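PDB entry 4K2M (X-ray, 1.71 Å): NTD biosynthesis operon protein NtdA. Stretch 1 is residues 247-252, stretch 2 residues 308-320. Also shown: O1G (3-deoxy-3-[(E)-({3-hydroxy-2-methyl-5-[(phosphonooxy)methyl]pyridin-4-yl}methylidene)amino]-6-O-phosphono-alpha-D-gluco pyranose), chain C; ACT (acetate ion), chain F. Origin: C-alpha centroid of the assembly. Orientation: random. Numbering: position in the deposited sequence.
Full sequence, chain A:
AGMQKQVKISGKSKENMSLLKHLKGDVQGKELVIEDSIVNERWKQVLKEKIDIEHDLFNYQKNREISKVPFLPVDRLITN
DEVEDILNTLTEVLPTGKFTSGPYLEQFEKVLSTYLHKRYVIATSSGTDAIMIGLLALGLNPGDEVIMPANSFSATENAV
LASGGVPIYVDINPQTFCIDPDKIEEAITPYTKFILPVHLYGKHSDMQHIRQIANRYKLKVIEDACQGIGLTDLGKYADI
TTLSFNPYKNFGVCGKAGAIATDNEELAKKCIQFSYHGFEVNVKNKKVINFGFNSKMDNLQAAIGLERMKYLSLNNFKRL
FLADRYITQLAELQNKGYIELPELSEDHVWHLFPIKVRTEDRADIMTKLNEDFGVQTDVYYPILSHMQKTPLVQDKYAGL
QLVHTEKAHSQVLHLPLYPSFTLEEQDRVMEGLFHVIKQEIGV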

# COMPACT_ATOMS: atom_id res chain seq x y z
N PRO A 247 9.47 -0.05 -7.32
CA PRO A 247 10.68 0.68 -7.72
C PRO A 247 11.66 -0.07 -8.61
O PRO A 247 12.54 0.58 -9.18
N TYR A 248 11.57 -1.40 -8.70
CA TYR A 248 12.48 -2.13 -9.58
C TYR A 248 11.93 -2.27 -10.99
O TYR A 248 12.61 -2.80 -11.87
N LYS A 249 10.70 -1.82 -11.23
CA LYS A 249 10.10 -1.99 -12.56
C LYS A 249 10.67 -0.99 -13.58
O LYS A 249 11.39 -0.05 -13.22
N ASN A 250 10.36 -1.19 -14.86
CA ASN A 250 10.88 -0.29 -15.89
C ASN A 250 10.49 1.16 -15.62
O ASN A 250 11.22 2.10 -15.96
N PHE A 251 9.31 1.33 -15.04
CA PHE A 251 8.87 2.61 -14.50
C PHE A 251 8.34 2.31 -13.10
O PHE A 251 7.46 1.46 -12.94
N GLY A 252 8.88 2.99 -12.09
CA GLY A 252 8.39 2.81 -10.74
C GLY A 252 8.32 4.10 -9.96
O GLY A 252 8.81 5.13 -10.42
N ARG A 308 8.93 10.62 -12.06
CA ARG A 308 9.78 9.54 -12.54
C ARG A 308 9.39 9.10 -13.93
O ARG A 308 10.22 8.58 -14.67
N MET A 309 8.13 9.32 -14.30
CA MET A 309 7.64 8.90 -15.61
C MET A 309 8.33 9.66 -16.73
O MET A 309 8.35 9.19 -17.87
N LYS A 310 8.89 10.83 -16.40
CA LYS A 310 9.56 11.64 -17.41
C LYS A 310 10.79 10.94 -17.99
O LYS A 310 11.29 11.33 -19.04
N TYR A 311 11.24 9.91 -17.28
CA TYR A 311 12.45 9.17 -17.66
C TYR A 311 12.14 7.86 -18.39
O TYR A 311 13.05 7.20 -18.87
N LEU A 312 10.86 7.51 -18.52
CA LEU A 312 10.48 6.17 -19.01
C LEU A 312 10.88 5.84 -20.45
O LEU A 312 11.47 4.79 -20.71
N SER A 313 10.56 6.71 -21.40
CA SER A 313 10.94 6.41 -22.79
C SER A 313 12.44 6.27 -22.94
O SER A 313 12.91 5.33 -23.60
N LEU A 314 13.20 7.18 -22.34
CA LEU A 314 14.66 7.12 -22.42
C LEU A 314 15.17 5.84 -21.77
O LEU A 314 16.02 5.14 -22.32
N ASN A 315 14.63 5.51 -20.60
CA ASN A 315 15.07 4.31 -19.89
C ASN A 315 14.76 3.04 -20.64
O ASN A 315 15.59 2.11 -20.69
N ASN A 316 13.57 2.97 -21.23
CA ASN A 316 13.22 1.78 -22.00
C ASN A 316 14.11 1.68 -23.23
O ASN A 316 14.53 0.58 -23.60
N PHE A 317 14.44 2.81 -23.83
CA PHE A 317 15.36 2.77 -24.95
C PHE A 317 16.74 2.24 -24.51
O PHE A 317 17.36 1.41 -25.19
N LYS A 318 17.22 2.71 -23.36
CA LYS A 318 18.52 2.25 -22.88
C LYS A 318 18.51 0.75 -22.62
O LYS A 318 19.49 0.06 -22.92
N ARG A 319 17.41 0.24 -22.07
CA ARG A 319 17.26 -1.20 -21.89
C ARG A 319 17.35 -1.95 -23.20
O ARG A 319 18.01 -2.99 -23.29
N LEU A 320 16.69 -1.42 -24.24
CA LEU A 320 16.73 -2.06 -25.55
C LEU A 320 18.16 -2.07 -26.09
O LEU A 320 18.62 -3.07 -26.67

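A loop without regular structure can be held against a helix by a few well-aimed side chains, with water filling the gaps, and NtdA offers a compact example. Two adjacent loop residues, Asn250 and Phe251, both direct CA-to-CB toward the second stretch and account for most of the area the loop buries, yet they settle in different wells.

Phe251 adopts t (chi1 159°), which lays its ring along the turn that precedes the helix. Phe251 CE1 reaches Met309 N at 3.5 Å, and Met309, extended through chi1 and chi2 in t, sets CG over one ring face, 4.3 Å from the Phe251 ring centroid. Leu312, t then p, brings CD1 to 3.7 Å from Phe251 CB and to 3.6 Å from Asn250 O, so a single methyl group touches both residues.

Asn250, in m, turns its amide toward the helix. Its ND2 donates a weak hydrogen bond to Asn316 OD1 (3.0 Å, 134°); Asn316 starts sideways, and its off-well chi1 of -92° accompanies an end that comes nearer. On the other side of the amide, Asn250 OD1 lies over one face of the Arg319 guanidinium, 3.2 Å from CZ, a position that leaves the in-plane N-H groups for other partners. Arg319, m then t and t, extends so that NH1 and NH2 both bond acetate O, at 2.5 and 2.8 Å, while NE donates to a water that in turn donates to Asn250 O and Asn316 OD1. A second water links Asn250 O to Asn315 ND2.

Arg308 (m, t, p) stretches along the loop, its CD 3.3 Å from Gly252 O, and a water joins its NH1 to Pro247 O. Tyr248 and Lys249 direct CA-to-CB away; Tyr248 OH donates to O1G OP8 and Lys249 NZ to O1G O4, each at 2.8 Å.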

# COMPACT_ATOMS: atom_id res chain seq x y z
CB PRO A 247 11.36 0.97 -6.38
CG PRO A 247 10.23 1.04 -5.42
CD PRO A 247 9.27 -0.02 -5.85
CB TYR A 248 12.79 -3.51 -9.03
CG TYR A 248 13.01 -3.55 -7.54
CD1 TYR A 248 13.78 -2.58 -6.89
CD2 TYR A 248 12.42 -4.53 -6.77
CE1 TYR A 248 13.96 -2.62 -5.51
CE2 TYR A 248 12.60 -4.58 -5.41
CZ TYR A 248 13.36 -3.63 -4.79
OH TYR A 248 13.51 -3.70 -3.42
CB LYS A 249 8.56 -1.87 -12.49
CG LYS A 249 7.88 -2.92 -11.59
CD LYS A 249 8.17 -4.35 -12.04
CE LYS A 249 7.66 -5.33 -10.99
NZ LYS A 249 8.54 -5.26 -9.77
CB ASN A 250 10.36 -0.71 -17.27
CG ASN A 250 11.10 -1.92 -17.82
OD1 ASN A 250 11.58 -2.76 -17.06
ND2 ASN A 250 11.20 -2.01 -19.15
CB PHE A 251 7.74 3.21 -15.34
CG PHE A 251 6.93 4.24 -14.61
CD1 PHE A 251 7.55 5.26 -13.91
CD2 PHE A 251 5.54 4.17 -14.60
CE1 PHE A 251 6.82 6.21 -13.21
CE2 PHE A 251 4.79 5.11 -13.91
CZ PHE A 251 5.44 6.14 -13.21
CB ARG A 308 9.81 8.36 -11.55
CG ARG A 308 10.39 8.77 -10.18
CD ARG A 308 10.80 7.56 -9.35
NE ARG A 308 12.00 6.94 -9.91
CZ ARG A 308 12.53 5.79 -9.53
NH1 ARG A 308 11.98 5.06 -8.56
NH2 ARG A 308 13.65 5.38 -10.13
CB MET A 309 6.12 9.11 -15.72
CG MET A 309 5.45 8.25 -16.79
SD MET A 309 3.64 8.34 -16.66
CE MET A 309 3.55 9.66 -15.46
CB LYS A 310 9.97 12.99 -16.82
CG LYS A 310 8.79 13.80 -16.32
CD LYS A 310 9.27 15.02 -15.54
CE LYS A 310 8.10 15.90 -15.16
NZ LYS A 310 8.54 17.09 -14.38
CB TYR A 311 13.30 8.88 -16.40
CG TYR A 311 13.82 10.12 -15.71
CD1 TYR A 311 15.15 10.52 -15.85
CD2 TYR A 311 12.99 10.90 -14.92
CE1 TYR A 311 15.62 11.68 -15.22
CE2 TYR A 311 13.45 12.05 -14.29
CZ TYR A 311 14.76 12.43 -14.45
OH TYR A 311 15.17 13.58 -13.80
CB LEU A 312 8.98 5.91 -18.80
CG LEU A 312 8.42 4.59 -19.31
CD1 LEU A 312 9.18 3.40 -18.69
CD2 LEU A 312 6.91 4.49 -19.03
CB SER A 313 10.41 7.47 -23.75
OG SER A 313 9.00 7.40 -23.79
CB LEU A 314 15.30 8.32 -21.75
CG LEU A 314 16.83 8.21 -21.59
CD1 LEU A 314 17.52 8.23 -22.96
CD2 LEU A 314 17.39 9.29 -20.68
CB ASN A 315 14.50 4.27 -18.47
CG ASN A 315 15.25 5.15 -17.51
OD1 ASN A 315 16.37 5.62 -17.79
ND2 ASN A 315 14.66 5.37 -16.33
CB ASN A 316 11.73 1.75 -22.38
CG ASN A 316 10.88 1.01 -21.36
OD1 ASN A 316 11.32 0.81 -20.22
ND2 ASN A 316 9.69 0.59 -21.76
CB PHE A 317 15.52 4.14 -25.62
CG PHE A 317 16.46 4.11 -26.78
CD1 PHE A 317 16.02 3.69 -28.03
CD2 PHE A 317 17.80 4.45 -26.61
CE1 PHE A 317 16.89 3.64 -29.11
CE2 PHE A 317 18.68 4.39 -27.67
CZ PHE A 317 18.23 3.99 -28.92
CB LYS A 318 18.95 3.03 -21.64
CG LYS A 318 19.39 4.48 -21.97
CD LYS A 318 19.87 5.20 -20.71
CE LYS A 318 21.31 4.80 -20.36
NZ LYS A 318 21.75 5.48 -19.10
CB ARG A 319 15.93 -1.53 -21.20
CG ARG A 319 15.89 -1.11 -19.74
CD ARG A 319 14.49 -1.43 -19.19
NE ARG A 319 14.39 -1.10 -17.76
CZ ARG A 319 14.66 -1.95 -16.78
NH1 ARG A 319 15.04 -3.19 -17.06
NH2 ARG A 319 14.58 -1.55 -15.51
CB LEU A 320 15.80 -1.33 -26.52
CG LEU A 320 16.00 -1.66 -28.01
CD1 LEU A 320 15.63 -3.11 -28.30
CD2 LEU A 320 15.20 -0.70 -28.90
P O1G C . 3.81 -5.65 -7.06
C3A O1G C . 5.73 -9.31 -11.15
O3 O1G C . 7.05 -9.36 -11.45
C1 O1G C . 10.81 -8.98 -7.33
N1' O1G C . 3.47 -9.82 -11.62
C2 O1G C . 9.67 -9.17 -8.33
O2 O1G C . 10.37 -9.34 -9.61
C9A O1G C . 4.77 -9.90 -11.97
C2A O1G C . 5.11 -10.64 -13.25
C3 O1G C . 8.69 -7.98 -8.38
N3' O1G C . 7.56 -8.48 -9.18
O1 O1G C . 11.75 -7.98 -7.76
C4 O1G C . 8.28 -7.51 -6.97
O4 O1G C . 7.80 -6.18 -7.25
C4A O1G C . 5.36 -8.64 -9.99
C4B O1G C . 6.36 -8.03 -9.10
C5 O1G C . 9.55 -7.33 -6.14
O5 O1G C . 10.30 -8.55 -6.06
C5A O1G C . 4.01 -8.58 -9.66
C5T O1G C . 3.41 -7.89 -8.42
C6 O1G C . 9.29 -7.07 -4.69
C6A O1G C . 3.09 -9.18 -10.49
OP1 O1G C . 2.67 -6.17 -6.22
OP2 O1G C . 3.64 -4.23 -7.48
OP3 O1G C . 5.19 -6.00 -6.45
OP4 O1G C . 3.70 -6.47 -8.48
O6 O1G C . 10.38 -6.65 -3.96
P' O1G C . 10.21 -5.62 -2.74
OP6 O1G C . 9.68 -4.34 -3.35
OP7 O1G C . 9.29 -6.23 -1.71
OP8 O1G C . 11.65 -5.49 -2.23
C ACT F . 15.26 -4.15 -13.63
O ACT F . 15.51 -4.08 -14.82
OXT ACT F . 15.04 -3.12 -13.00
CH3 ACT F . 15.24 -5.49 -12.95
O HOH W 1 13.80 2.86 -8.31
O HOH W 2 13.95 1.11 -14.61
O HOH W 3 13.07 1.30 -18.03
O HOH W 4 11.74 4.75 -16.05